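Local coordinates for protein esterase A (Caulobacter crescentus, PDB 5GKV) that probably hydrolyses ester bonds as a serine esterase of the beta-lactamase and penicillin-binding-protein family, at residues A[345-356]-A[375-386]. Residues are numbered along the deposited sequence; the frame is centred on the assembly and turned at random.
Sequences GSCAFADPTRGV and SVRLIEAAYASL
The C-terminal helix 373-384 lies on one face of the antiparallel sheet, and strand 347-351 with the turn after it meets that helix through alternate side chains. The axes of strand 347-351 and helix 375-384 come within 10.7 Å and run roughly parallel (30°); Cys-347, Phe-349 and Asp-351 face Ser-375, Ile-379 and Tyr-383 in order. Ile-379 and Phe-349 approach from opposite directions, CD1 of Ile-379 resting 3.5 Å from CE1 of Phe-349, while Cys-347 SG fits 4.0 Å from Ser-375 CB.

At the end of the strand, Tyr-383 OH donates to Asp-351 OD2 at 2.6 Å. OD2 accepts through its anti lone pair, the one pointing away from OD1, with the carboxylate and ring planes 31° apart. A chi1 of 179°, CG anti to N, carries the Asp-351 carboxylate out to this hydroxyl; OD2 also bonds Thr-334, and OD1 accepts Arg-354 N at 3.2 Å from above the carboxylate plane, an Asx motif. Both oxygens of this buried carboxylate are thereby engaged. Phe-349 CE2 lies at the edge of the tyrosine ring, and Val-356 CG2 packs 3.6 Å from Tyr-383 CZ. Arg-354, bent at chi2 and chi3, brings a guanidinium face over the CD2/CE2 rim of Tyr-383 and sets NH2 3.6 Å from Leu-386 CD1.

Gly-355 and Val-356 both face Asp-351, a G1 beta bulge in the hairpin to strand 356-362; a terminal helix against such a sheet is characteristic of the serine beta-lactamase fold.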
loop_
_atom_site.group_PDB
_atom_site.type_symbol
_atom_site.label_atom_id
_atom_site.label_comp_id
_atom_site.label_asym_id
_atom_site.label_seq_id
_atom_site.Cartn_x
_atom_site.Cartn_y
_atom_site.Cartn_z
ATOM N N GLY A 345 0.972 6.507 8.548
ATOM C CA GLY A 345 -0.136 5.918 9.279
ATOM C C GLY A 345 -1.326 5.427 8.476
ATOM O O GLY A 345 -2.204 4.791 9.057
ATOM N N SER A 346 -1.379 5.690 7.165
ATOM C CA SER A 346 -2.501 5.195 6.370
ATOM C C SER A 346 -2.479 3.665 6.272
ATOM O O SER A 346 -1.452 3.011 6.480
ATOM C CB SER A 346 -2.483 5.808 4.962
ATOM O OG SER A 346 -1.445 5.259 4.143
ATOM N N CYS A 347 -3.633 3.088 5.939
ATOM C CA CYS A 347 -3.676 1.647 5.716
ATOM C C CYS A 347 -4.954 1.293 4.971
ATOM O O CYS A 347 -5.918 2.065 4.946
ATOM C CB CYS A 347 -3.605 0.859 7.033
ATOM S SG CYS A 347 -5.152 0.939 8.006
ATOM N N ALA A 348 -4.950 0.097 4.385
ATOM C CA ALA A 348 -6.158 -0.491 3.823
ATOM C C ALA A 348 -6.066 -1.998 4.006
ATOM O O ALA A 348 -4.983 -2.575 3.857
ATOM C CB ALA A 348 -6.333 -0.127 2.348
ATOM N N PHE A 349 -7.188 -2.631 4.349
ATOM C CA PHE A 349 -7.147 -4.063 4.624
ATOM C C PHE A 349 -8.436 -4.726 4.160
ATOM O O PHE A 349 -9.483 -4.081 4.018
ATOM C CB PHE A 349 -6.943 -4.333 6.118
ATOM C CG PHE A 349 -8.166 -4.013 6.943
ATOM C CD1 PHE A 349 -8.438 -2.700 7.317
ATOM C CD2 PHE A 349 -9.067 -5.010 7.292
ATOM C CE1 PHE A 349 -9.589 -2.393 8.054
ATOM C CE2 PHE A 349 -10.221 -4.708 8.027
ATOM C CZ PHE A 349 -10.473 -3.410 8.411
ATOM N N ALA A 350 -8.354 -6.050 3.997
ATOM C CA ALA A 350 -9.484 -6.907 3.679
ATOM C C ALA A 350 -9.515 -8.080 4.647
ATOM O O ALA A 350 -8.465 -8.600 5.031
ATOM C CB ALA A 350 -9.403 -7.448 2.239
ATOM N N ASP A 351 -10.715 -8.508 5.020
ATOM C CA ASP A 351 -10.907 -9.674 5.879
ATOM C C ASP A 351 -11.891 -10.591 5.165
ATOM O O ASP A 351 -13.112 -10.429 5.288
ATOM C CB ASP A 351 -11.404 -9.256 7.260
ATOM C CG ASP A 351 -11.645 -10.430 8.189
ATOM O OD1 ASP A 351 -11.540 -11.613 7.751
ATOM O OD2 ASP A 351 -11.969 -10.159 9.366
ATOM N N PRO A 352 -11.395 -11.559 4.384
ATOM C CA PRO A 352 -12.324 -12.447 3.664
ATOM C C PRO A 352 -13.134 -13.328 4.590
ATOM O O PRO A 352 -14.220 -13.763 4.196
ATOM C CB PRO A 352 -11.401 -13.288 2.770
ATOM C CG PRO A 352 -10.158 -12.476 2.636
ATOM C CD PRO A 352 -10.001 -11.759 3.966
ATOM N N THR A 353 -12.636 -13.607 5.800
ATOM C CA THR A 353 -13.350 -14.496 6.712
ATOM C C THR A 353 -14.622 -13.845 7.240
ATOM O O THR A 353 -15.670 -14.494 7.321
ATOM C CB THR A 353 -12.441 -14.892 7.869
ATOM O OG1 THR A 353 -11.289 -15.571 7.353
ATOM C CG2 THR A 353 -13.169 -15.798 8.837
ATOM N N ARG A 354 -14.546 -12.570 7.619
ATOM C CA ARG A 354 -15.705 -11.838 8.114
ATOM C C ARG A 354 -16.415 -11.044 7.021
ATOM O O ARG A 354 -17.496 -10.505 7.270
ATOM C CB ARG A 354 -15.284 -10.893 9.250
ATOM C CG ARG A 354 -14.418 -11.536 10.337
ATOM C CD ARG A 354 -15.251 -12.309 11.333
ATOM N NE ARG A 354 -16.163 -11.443 12.074
ATOM C CZ ARG A 354 -15.879 -10.875 13.241
ATOM N NH1 ARG A 354 -14.696 -11.070 13.820
ATOM N NH2 ARG A 354 -16.786 -10.109 13.837
ATOM N N GLY A 355 -15.841 -10.947 5.823
ATOM C CA GLY A 355 -16.469 -10.177 4.762
ATOM C C GLY A 355 -16.337 -8.667 4.880
ATOM O O GLY A 355 -17.091 -7.943 4.226
ATOM N N VAL A 356 -15.390 -8.161 5.668
ATOM C CA VAL A 356 -15.296 -6.722 5.900
ATOM C C VAL A 356 -13.980 -6.199 5.332
ATOM O O VAL A 356 -13.050 -6.954 5.040
ATOM C CB VAL A 356 -15.428 -6.361 7.396
ATOM C CG1 VAL A 356 -16.714 -6.936 7.970
ATOM C CG2 VAL A 356 -14.227 -6.858 8.189
ATOM N N SER A 375 -5.248 4.365 13.431
ATOM C CA SER A 375 -5.939 3.417 12.559
ATOM C C SER A 375 -6.347 2.162 13.321
ATOM O O SER A 375 -7.460 1.653 13.132
ATOM C CB SER A 375 -5.057 3.059 11.350
ATOM O OG SER A 375 -3.937 2.245 11.696
ATOM N N VAL A 376 -5.474 1.681 14.212
ATOM C CA VAL A 376 -5.755 0.442 14.939
ATOM C C VAL A 376 -6.987 0.606 15.824
ATOM O O VAL A 376 -7.870 -0.265 15.850
ATOM C CB VAL A 376 -4.519 0.006 15.743
ATOM C CG1 VAL A 376 -4.819 -1.253 16.537
ATOM C CG2 VAL A 376 -3.327 -0.228 14.793
ATOM N N ARG A 377 -7.076 1.723 16.550
ATOM C CA ARG A 377 -8.228 1.953 17.423
ATOM C C ARG A 377 -9.523 2.003 16.622
ATOM O O ARG A 377 -10.568 1.527 17.086
ATOM C CB ARG A 377 -8.066 3.261 18.200
ATOM C CG ARG A 377 -6.987 3.274 19.276
ATOM C CD ARG A 377 -7.112 4.560 20.140
ATOM N NE ARG A 377 -6.690 5.768 19.421
ATOM C CZ ARG A 377 -5.443 6.238 19.427
ATOM N NH1 ARG A 377 -4.504 5.614 20.137
ATOM N NH2 ARG A 377 -5.135 7.340 18.747
ATOM N N LEU A 378 -9.487 2.604 15.427
ATOM C CA LEU A 378 -10.690 2.691 14.599
ATOM C C LEU A 378 -11.133 1.312 14.126
ATOM O O LEU A 378 -12.321 0.965 14.200
ATOM C CB LEU A 378 -10.446 3.615 13.393
ATOM C CG LEU A 378 -10.357 5.113 13.723
ATOM C CD1 LEU A 378 -9.797 5.913 12.533
ATOM C CD2 LEU A 378 -11.750 5.652 14.152
ATOM N N ILE A 379 -10.184 0.508 13.644
ATOM C CA ILE A 379 -10.510 -0.830 13.155
ATOM C C ILE A 379 -11.018 -1.698 14.298
ATOM O O ILE A 379 -11.958 -2.484 14.136
ATOM C CB ILE A 379 -9.282 -1.447 12.457
ATOM C CG1 ILE A 379 -8.942 -0.640 11.186
ATOM C CG2 ILE A 379 -9.520 -2.918 12.106
ATOM C CD1 ILE A 379 -7.567 -0.962 10.595
ATOM N N GLU A 380 -10.410 -1.567 15.474
ATOM C CA GLU A 380 -10.862 -2.364 16.610
ATOM C C GLU A 380 -12.272 -1.961 17.029
ATOM O O GLU A 380 -13.110 -2.821 17.330
ATOM C CB GLU A 380 -9.852 -2.231 17.760
ATOM C CG GLU A 380 -8.522 -2.920 17.391
ATOM C CD GLU A 380 -7.478 -2.891 18.497
ATOM O OE1 GLU A 380 -7.572 -2.020 19.385
ATOM O OE2 GLU A 380 -6.563 -3.751 18.477
ATOM N N ALA A 381 -12.581 -0.665 16.991
ATOM C CA ALA A 381 -13.946 -0.232 17.276
ATOM C C ALA A 381 -14.933 -0.761 16.245
ATOM O O ALA A 381 -16.078 -1.108 16.581
ATOM C CB ALA A 381 -14.019 1.297 17.326
ATOM N N ALA A 382 -14.527 -0.793 14.972
ATOM C CA ALA A 382 -15.429 -1.299 13.945
ATOM C C ALA A 382 -15.732 -2.773 14.183
ATOM O O ALA A 382 -16.893 -3.196 14.128
ATOM C CB ALA A 382 -14.820 -1.079 12.559
ATOM N N TYR A 383 -14.690 -3.572 14.466
ATOM C CA TYR A 383 -14.911 -4.994 14.728
ATOM C C TYR A 383 -15.732 -5.215 15.995
ATOM O O TYR A 383 -16.542 -6.149 16.052
ATOM C CB TYR A 383 -13.576 -5.736 14.834
ATOM C CG TYR A 383 -13.051 -6.237 13.503
ATOM C CD1 TYR A 383 -12.143 -5.478 12.761
ATOM C CD2 TYR A 383 -13.447 -7.476 12.994
ATOM C CE1 TYR A 383 -11.656 -5.937 11.536
ATOM C CE2 TYR A 383 -12.963 -7.941 11.779
ATOM C CZ TYR A 383 -12.070 -7.162 11.058
ATOM O OH TYR A 383 -11.585 -7.615 9.860
ATOM N N ALA A 384 -15.523 -4.389 17.029
ATOM C CA ALA A 384 -16.301 -4.531 18.259
ATOM C C ALA A 384 -17.764 -4.163 18.056
ATOM O O ALA A 384 -18.592 -4.441 18.933
ATOM C CB ALA A 384 -15.710 -3.667 19.378
ATOM N N SER A 385 -18.096 -3.536 16.932
ATOM C CA SER A 385 -19.466 -3.184 16.601
ATOM C C SER A 385 -20.189 -4.283 15.841
ATOM O O SER A 385 -21.407 -4.185 15.646
ATOM C CB SER A 385 -19.487 -1.893 15.774
ATOM O OG SER A 385 -18.928 -0.823 16.525
ATOM N N LEU A 386 -19.473 -5.310 15.405
ATOM C CA LEU A 386 -20.068 -6.365 14.584
ATOM C C LEU A 386 -20.822 -7.345 15.471
ATOM O O LEU A 386 -21.854 -7.871 15.061
ATOM C CB LEU A 386 -18.985 -7.100 13.776
ATOM C CG LEU A 386 -18.243 -6.215 12.760
ATOM C CD1 LEU A 386 -17.078 -6.937 12.109
ATOM C CD2 LEU A 386 -19.196 -5.715 11.704
#